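Side-chain contacts in cellulose biosynthesis protein BcsG (Salmonella typhimurium LT2, PDB 5OLT), which is required for cellulose biosynthesis, and is represented by its extramembrane domain, a zinc-binding member of the alkaline phosphatase family: residues 265-270 with 280-285; 69-74 with 91-96. One frame throughout, in Å; residues are numbered along the deposited sequence. Where two conformers were deposited one is given.

Overall arrangement
Interaction 2 (69-74 with 91-96) closes along the chain before interaction 1 (265-270 with 280-285) opens, yet their centres lie only about 12 Å apart. The seven-stranded mixed sheet brings them together: segment 69-74 follows strand 60-66, segment 265-270 continues from the neighbouring parallel strand 259-265, and segment 91-96 lies on strand 90-96 farther across the same sheet. The segments that follow these parallel strands touch directly, with Leu69 N in the loop 2.9 Å from His267 O and Asp73 OD2 in the first helical turn 2.7 Å from Gly269 N, both probable hydrogen bonds. Interaction 1 contains two of the zinc ligands, while interaction 2 ties the neighbouring helix start to the sheet.

Interaction 1 of 2, residues 265-270 with 280-285; sequences PEHGGA and GLRDIP. With ZN (zinc ion), chain B.
Arg282 brings one face of its guanidinium group against CE1 of the His267 imidazole, with NH1 3.4 Å from CE1. CE1 sits above that face, displaced toward its rim, and the two planes are 22° apart. Arginine suits this place because a long chain ends in a flat cation that can cover CE1 and still donate from NE, NH1 and NH2. Its CG lies between the backbone N and the carbonyl carbon (chi1 52°), and from there the extended chain runs to the imidazole, passing CD close to Gly268 O.

The imidazole is held at both nitrogens. NE2 binds the zinc ion at 2.1 Å, while ND1 donates to Gly268 O at 2.7 Å, the acceptor lying almost in the ring plane; together these bonds fix the rotation of the ring. Glu266 OE1 is a second ligand at 1.9 Å, and Cys67 and Ser102 complete the protein's share of the site. Asn215 bonds the other carboxylate oxygen, OE2, and so positions Glu266.

Farther along, Gly280 N donates to Ala270 O (2.8 Å), and the small Ala270 methyl packs on Leu281 O. Glycine suits position 280 because at its backbone angles a CB would jam against the preceding carbonyl O. Water 1 links Gly269 O, Gly280 O and Arg282 NE, meeting the guanidinium at its edge and in its plane.

Water 2, 2.5 Å from zinc, accepts a weak bond from Arg282 NH2, and NH1 bonds a citrate probably taken from the crystallisation liquor. An arginine beside the metal that bonds a citrate is consistent with a pocket able to take negatively charged ligands.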
loop_
_atom_site.group_PDB
_atom_site.type_symbol
_atom_site.label_atom_id
_atom_site.label_comp_id
_atom_site.label_asym_id
_atom_site.label_seq_id
_atom_site.Cartn_x
_atom_site.Cartn_y
_atom_site.Cartn_z
ATOM N N PRO A 265 -1.206 -1.024 -4.101
ATOM C CA PRO A 265 -1.714 -2.380 -4.402
ATOM C C PRO A 265 -1.393 -3.363 -3.289
ATOM O O PRO A 265 -0.438 -3.188 -2.532
ATOM C CB PRO A 265 -0.976 -2.776 -5.672
ATOM C CG PRO A 265 -0.564 -1.454 -6.269
ATOM C CD PRO A 265 -0.221 -0.575 -5.103
ATOM N N GLU A 266 -2.235 -4.389 -3.206
ATOM C CA GLU A 266 -2.023 -5.456 -2.211
ATOM C C GLU A 266 -0.846 -6.347 -2.562
ATOM O O GLU A 266 -0.124 -6.812 -1.671
ATOM C CB GLU A 266 -3.220 -6.406 -2.235
ATOM C CG GLU A 266 -4.598 -5.864 -1.876
ATOM C CD GLU A 266 -5.644 -6.918 -2.172
ATOM O OE1 GLU A 266 -5.236 -8.034 -2.581
ATOM O OE2 GLU A 266 -6.842 -6.644 -2.017
ATOM N N HIS A 267 -0.722 -6.675 -3.857
ATOM C CA HIS A 267 0.207 -7.710 -4.382
ATOM C C HIS A 267 -0.123 -7.817 -5.854
ATOM O O HIS A 267 -1.220 -7.387 -6.290
ATOM C CB HIS A 267 -0.061 -9.121 -3.720
ATOM C CG HIS A 267 -1.459 -9.625 -3.955
ATOM N ND1 HIS A 267 -1.849 -10.201 -5.149
ATOM C CD2 HIS A 267 -2.573 -9.547 -3.186
ATOM C CE1 HIS A 267 -3.158 -10.431 -5.116
ATOM N NE2 HIS A 267 -3.620 -10.065 -3.928
ATOM N N GLY A 268 0.782 -8.426 -6.603
ATOM C CA GLY A 268 0.556 -8.618 -8.019
ATOM C C GLY A 268 -0.391 -9.739 -8.381
ATOM O O GLY A 268 -0.705 -10.613 -7.573
ATOM N N GLY A 269 -0.816 -9.735 -9.641
ATOM C CA GLY A 269 -1.707 -10.791 -10.164
ATOM C C GLY A 269 -0.993 -11.959 -10.801
ATOM O O GLY A 269 -1.628 -12.884 -11.278
ATOM N N ALA A 270 0.342 -11.914 -10.793
ATOM C CA ALA A 270 1.165 -12.981 -11.379
ATOM C C ALA A 270 0.794 -13.131 -12.876
ATOM O O ALA A 270 0.723 -14.235 -13.414
ATOM C CB ALA A 270 1.025 -14.308 -10.601
ATOM N N GLY A 280 -0.583 -16.697 -12.986
ATOM C CA GLY A 280 -1.728 -16.744 -12.105
ATOM C C GLY A 280 -1.442 -17.354 -10.763
ATOM O O GLY A 280 -2.213 -17.106 -9.836
ATOM N N LEU A 281 -0.388 -18.157 -10.640
ATOM C CA LEU A 281 -0.072 -18.762 -9.324
ATOM C C LEU A 281 0.822 -17.816 -8.550
ATOM O O LEU A 281 1.817 -17.314 -9.064
ATOM C CB LEU A 281 0.599 -20.120 -9.467
ATOM C CG LEU A 281 -0.335 -21.280 -9.148
ATOM C CD1 LEU A 281 -1.584 -21.285 -10.024
ATOM C CD2 LEU A 281 0.385 -22.592 -9.225
ATOM N N ARG A 282 0.499 -17.645 -7.271
ATOM C CA ARG A 282 1.222 -16.640 -6.439
ATOM C C ARG A 282 1.341 -17.128 -4.990
ATOM O O ARG A 282 1.281 -16.359 -4.056
ATOM C CB ARG A 282 0.582 -15.240 -6.589
ATOM C CG ARG A 282 -0.909 -15.224 -6.350
ATOM C CD ARG A 282 -1.407 -13.791 -6.426
ATOM N NE ARG A 282 -2.862 -13.778 -6.565
ATOM C CZ ARG A 282 -3.745 -13.769 -5.573
ATOM N NH1 ARG A 282 -3.378 -13.728 -4.291
ATOM N NH2 ARG A 282 -5.054 -13.836 -5.880
ATOM N N ASP A 283 1.546 -18.435 -4.805
ATOM C CA ASP A 283 1.707 -18.948 -3.435
ATOM C C ASP A 283 3.051 -18.614 -2.823
ATOM O O ASP A 283 3.186 -18.629 -1.592
ATOM C CB ASP A 283 1.424 -20.458 -3.400
ATOM C CG ASP A 283 -0.000 -20.734 -3.855
ATOM O OD1 ASP A 283 -0.966 -20.127 -3.281
ATOM O OD2 ASP A 283 -0.150 -21.432 -4.850
ATOM N N ILE A 284 4.042 -18.343 -3.665
ATOM C CA ILE A 284 5.336 -17.849 -3.196
ATOM C C ILE A 284 5.402 -16.360 -3.510
ATOM O O ILE A 284 5.192 -15.958 -4.652
ATOM C CB ILE A 284 6.504 -18.610 -3.840
ATOM C CG1 ILE A 284 6.402 -20.139 -3.532
ATOM C CG2 ILE A 284 7.839 -18.039 -3.383
ATOM C CD1 ILE A 284 6.453 -20.481 -2.045
ATOM N N PRO A 285 5.658 -15.515 -2.493
ATOM C CA PRO A 285 5.604 -14.044 -2.721
ATOM C C PRO A 285 6.920 -13.542 -3.325
ATOM O O PRO A 285 7.793 -12.976 -2.644
ATOM C CB PRO A 285 5.319 -13.500 -1.327
ATOM C CG PRO A 285 6.037 -14.480 -0.423
ATOM C CD PRO A 285 5.846 -15.847 -1.063
HETATM ZN ZN ZN B . -5.632 -9.564 -3.662
HETATM O O HOH W 1 -3.363 -14.131 -9.445
HETATM O O HOH W 2 -6.188 -11.910 -4.320
#

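Interaction 2 of 2, residues 69-74 with 91-96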
loop_
_atom_site.group_PDB
_atom_site.type_symbol
_atom_site.label_atom_id
_atom_site.label_comp_id
_atom_site.label_asym_id
_atom_site.label_seq_id
_atom_site.Cartn_x
_atom_site.Cartn_y
_atom_site.Cartn_z
ATOM N N LEU A 69 -2.085 -6.176 -8.735
ATOM C CA LEU A 69 -1.440 -5.144 -9.540
ATOM C C LEU A 69 -0.009 -4.975 -9.040
ATOM O O LEU A 69 0.208 -4.377 -7.978
ATOM C CB LEU A 69 -2.231 -3.824 -9.427
ATOM C CG LEU A 69 -1.579 -2.648 -10.190
ATOM C CD1 LEU A 69 -1.504 -2.949 -11.668
ATOM C CD2 LEU A 69 -2.429 -1.396 -9.933
ATOM N N SER A 70 0.955 -5.443 -9.829
ATOM C CA SER A 70 2.392 -5.172 -9.573
ATOM C C SER A 70 3.015 -4.448 -10.758
ATOM O O SER A 70 2.423 -4.379 -11.844
ATOM C CB SER A 70 3.143 -6.485 -9.340
ATOM O OG SER A 70 3.174 -7.227 -10.563
ATOM N N TRP A 71 4.226 -3.933 -10.567
ATOM C CA TRP A 71 4.929 -3.358 -11.714
ATOM C C TRP A 71 5.119 -4.363 -12.825
ATOM O O TRP A 71 5.001 -3.984 -13.997
ATOM C CB TRP A 71 6.277 -2.769 -11.326
ATOM C CG TRP A 71 6.192 -1.421 -10.650
ATOM C CD1 TRP A 71 6.664 -1.098 -9.384
ATOM C CD2 TRP A 71 5.710 -0.178 -11.204
ATOM N NE1 TRP A 71 6.484 0.240 -9.116
ATOM C CE2 TRP A 71 5.883 0.835 -10.202
ATOM C CE3 TRP A 71 5.117 0.176 -12.430
ATOM C CZ2 TRP A 71 5.506 2.184 -10.415
ATOM C CZ3 TRP A 71 4.694 1.500 -12.616
ATOM C CH2 TRP A 71 4.896 2.488 -11.615
ATOM N N SER A 72 5.427 -5.633 -12.493
ATOM C CA SER A 72 5.565 -6.658 -13.498
ATOM C C SER A 72 4.272 -6.812 -14.322
ATOM O O SER A 72 4.314 -7.007 -15.538
ATOM C CB SER A 72 5.912 -7.968 -12.819
ATOM O OG SER A 72 6.065 -8.976 -13.774
ATOM N N ASP A 73 3.123 -6.742 -13.647
ATOM C CA ASP A 73 1.860 -6.844 -14.364
ATOM C C ASP A 73 1.661 -5.650 -15.302
ATOM O O ASP A 73 1.202 -5.839 -16.427
ATOM C CB ASP A 73 0.665 -6.865 -13.416
ATOM C CG ASP A 73 0.671 -8.006 -12.399
ATOM O OD1 ASP A 73 1.230 -9.100 -12.668
ATOM O OD2 ASP A 73 0.043 -7.782 -11.328
ATOM N N VAL A 74 2.015 -4.451 -14.828
ATOM C CA VAL A 74 1.867 -3.236 -15.657
ATOM C C VAL A 74 2.741 -3.385 -16.921
ATOM O O VAL A 74 2.281 -3.095 -18.047
ATOM C CB VAL A 74 2.211 -1.968 -14.886
ATOM C CG1 VAL A 74 2.111 -0.744 -15.803
ATOM C CG2 VAL A 74 1.290 -1.808 -13.689
ATOM N N LEU A 91 5.755 8.814 -6.519
ATOM C CA LEU A 91 5.573 7.466 -7.073
ATOM C C LEU A 91 6.707 6.583 -6.588
ATOM O O LEU A 91 7.893 6.894 -6.822
ATOM C CB LEU A 91 5.529 7.563 -8.613
ATOM C CG LEU A 91 5.277 6.284 -9.399
ATOM C CD1 LEU A 91 3.934 5.664 -9.018
ATOM C CD2 LEU A 91 5.316 6.602 -10.893
ATOM N N PHE A 92 6.348 5.486 -5.922
ATOM C CA PHE A 92 7.372 4.540 -5.459
ATOM C C PHE A 92 7.714 3.521 -6.533
ATOM O O PHE A 92 6.813 2.917 -7.143
ATOM C CB PHE A 92 6.829 3.780 -4.237
ATOM C CG PHE A 92 6.698 4.623 -2.993
ATOM C CD1 PHE A 92 5.550 5.396 -2.762
ATOM C CD2 PHE A 92 7.684 4.594 -2.017
ATOM C CE1 PHE A 92 5.412 6.159 -1.607
ATOM C CE2 PHE A 92 7.555 5.350 -0.844
ATOM C CZ PHE A 92 6.410 6.137 -0.619
ATOM N N LYS A 93 9.011 3.291 -6.729
ATOM C CA LYS A 93 9.528 2.351 -7.714
ATOM C C LYS A 93 9.988 1.019 -7.130
ATOM O O LYS A 93 10.113 0.058 -7.835
ATOM C CB LYS A 93 10.650 3.007 -8.537
ATOM C CG LYS A 93 10.225 4.233 -9.349
ATOM C CD LYS A 93 9.088 3.883 -10.301
ATOM C CE LYS A 93 8.670 5.064 -11.173
ATOM N NZ LYS A 93 9.738 5.412 -12.145
ATOM N N HIS A 94 10.208 0.987 -5.816
ATOM C CA HIS A 94 10.634 -0.232 -5.131
ATOM C C HIS A 94 9.854 -0.361 -3.836
ATOM O O HIS A 94 10.444 -0.517 -2.751
ATOM C CB HIS A 94 12.171 -0.251 -4.932
ATOM C CG HIS A 94 12.897 -0.365 -6.225
ATOM N ND1 HIS A 94 12.934 -1.549 -6.936
ATOM C CD2 HIS A 94 13.541 0.552 -6.976
ATOM C CE1 HIS A 94 13.603 -1.360 -8.058
ATOM N NE2 HIS A 94 13.956 -0.088 -8.119
ATOM N N PHE A 95 8.522 -0.345 -3.955
ATOM C CA PHE A 95 7.620 -0.548 -2.820
ATOM C C PHE A 95 7.278 -2.027 -2.748
ATOM O O PHE A 95 6.787 -2.594 -3.718
ATOM C CB PHE A 95 6.330 0.265 -3.039
ATOM C CG PHE A 95 5.453 0.308 -1.835
ATOM C CD1 PHE A 95 4.600 -0.789 -1.507
ATOM C CD2 PHE A 95 5.485 1.410 -0.989
ATOM C CE1 PHE A 95 3.791 -0.732 -0.382
ATOM C CE2 PHE A 95 4.643 1.473 0.100
ATOM C CZ PHE A 95 3.814 0.407 0.423
ATOM N N ASN A 96 7.552 -2.632 -1.588
ATOM C CA ASN A 96 7.299 -4.063 -1.415
ATOM C C ASN A 96 6.024 -4.288 -0.637
ATOM O O ASN A 96 5.839 -3.763 0.448
ATOM C CB ASN A 96 8.471 -4.685 -0.662
ATOM C CG ASN A 96 8.381 -6.188 -0.633
ATOM O OD1 ASN A 96 8.414 -6.818 -1.702
ATOM N ND2 ASN A 96 8.254 -6.775 0.565
HETATM O O HOH W 3 7.327 -0.176 -6.418
#
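Trp71 reaches from the first turn of helix 71-76 to strand 90-96 and turns the edge of its indole toward the backbone there. NE1 donates a weak, bent hydrogen bond to Phe92 O, 3.3 Å away with an N-H...O angle of 143°; the oxygen lies near the ring plane. With CG anti to the carbonyl carbon and beside the backbone N (chi1 -78°), the indole is directed across to the strand. Tryptophan suits the position because one side chain supplies both a polar N-H and a long apolar edge.

The packed part lies around the six-membered ring. Buried Leu91 brings CD1 to 4.1 Å from CZ2 at the ring edge, and CD2 is similarly close to CH2. Leu91 thus offers both branches of its forked end to the indole. Met80, Pro293 and Trp85 also touch Trp71, the last with ring planes at about 50°.

Lys93 makes the looser, partly exposed contact, though it touches the same CZ2. A bend at chi2 brings its CD to 4.0 Å from Trp71 CZ2, so the aliphatic chain lies against the indole, while a second bend at chi4 directs NZ, which makes a weak, long ion pair with Asp311. At the pyrrole edge, water 3 accepts a weak bond from Trp71 NE1 and a 2.7 Å bond from Phe95 N, joining helix and strand where the chain turns at Lys93 and His94.

At the start of the helix, Asp73 N donates to Ser70 OG at 3.1 Å, and Ser70 N returns a bond to Asp73 OD2 at 2.9 Å. This reciprocal pair is a capping box, with Ser70 as N-cap of a helix that follows a central strand of an alpha/beta fold.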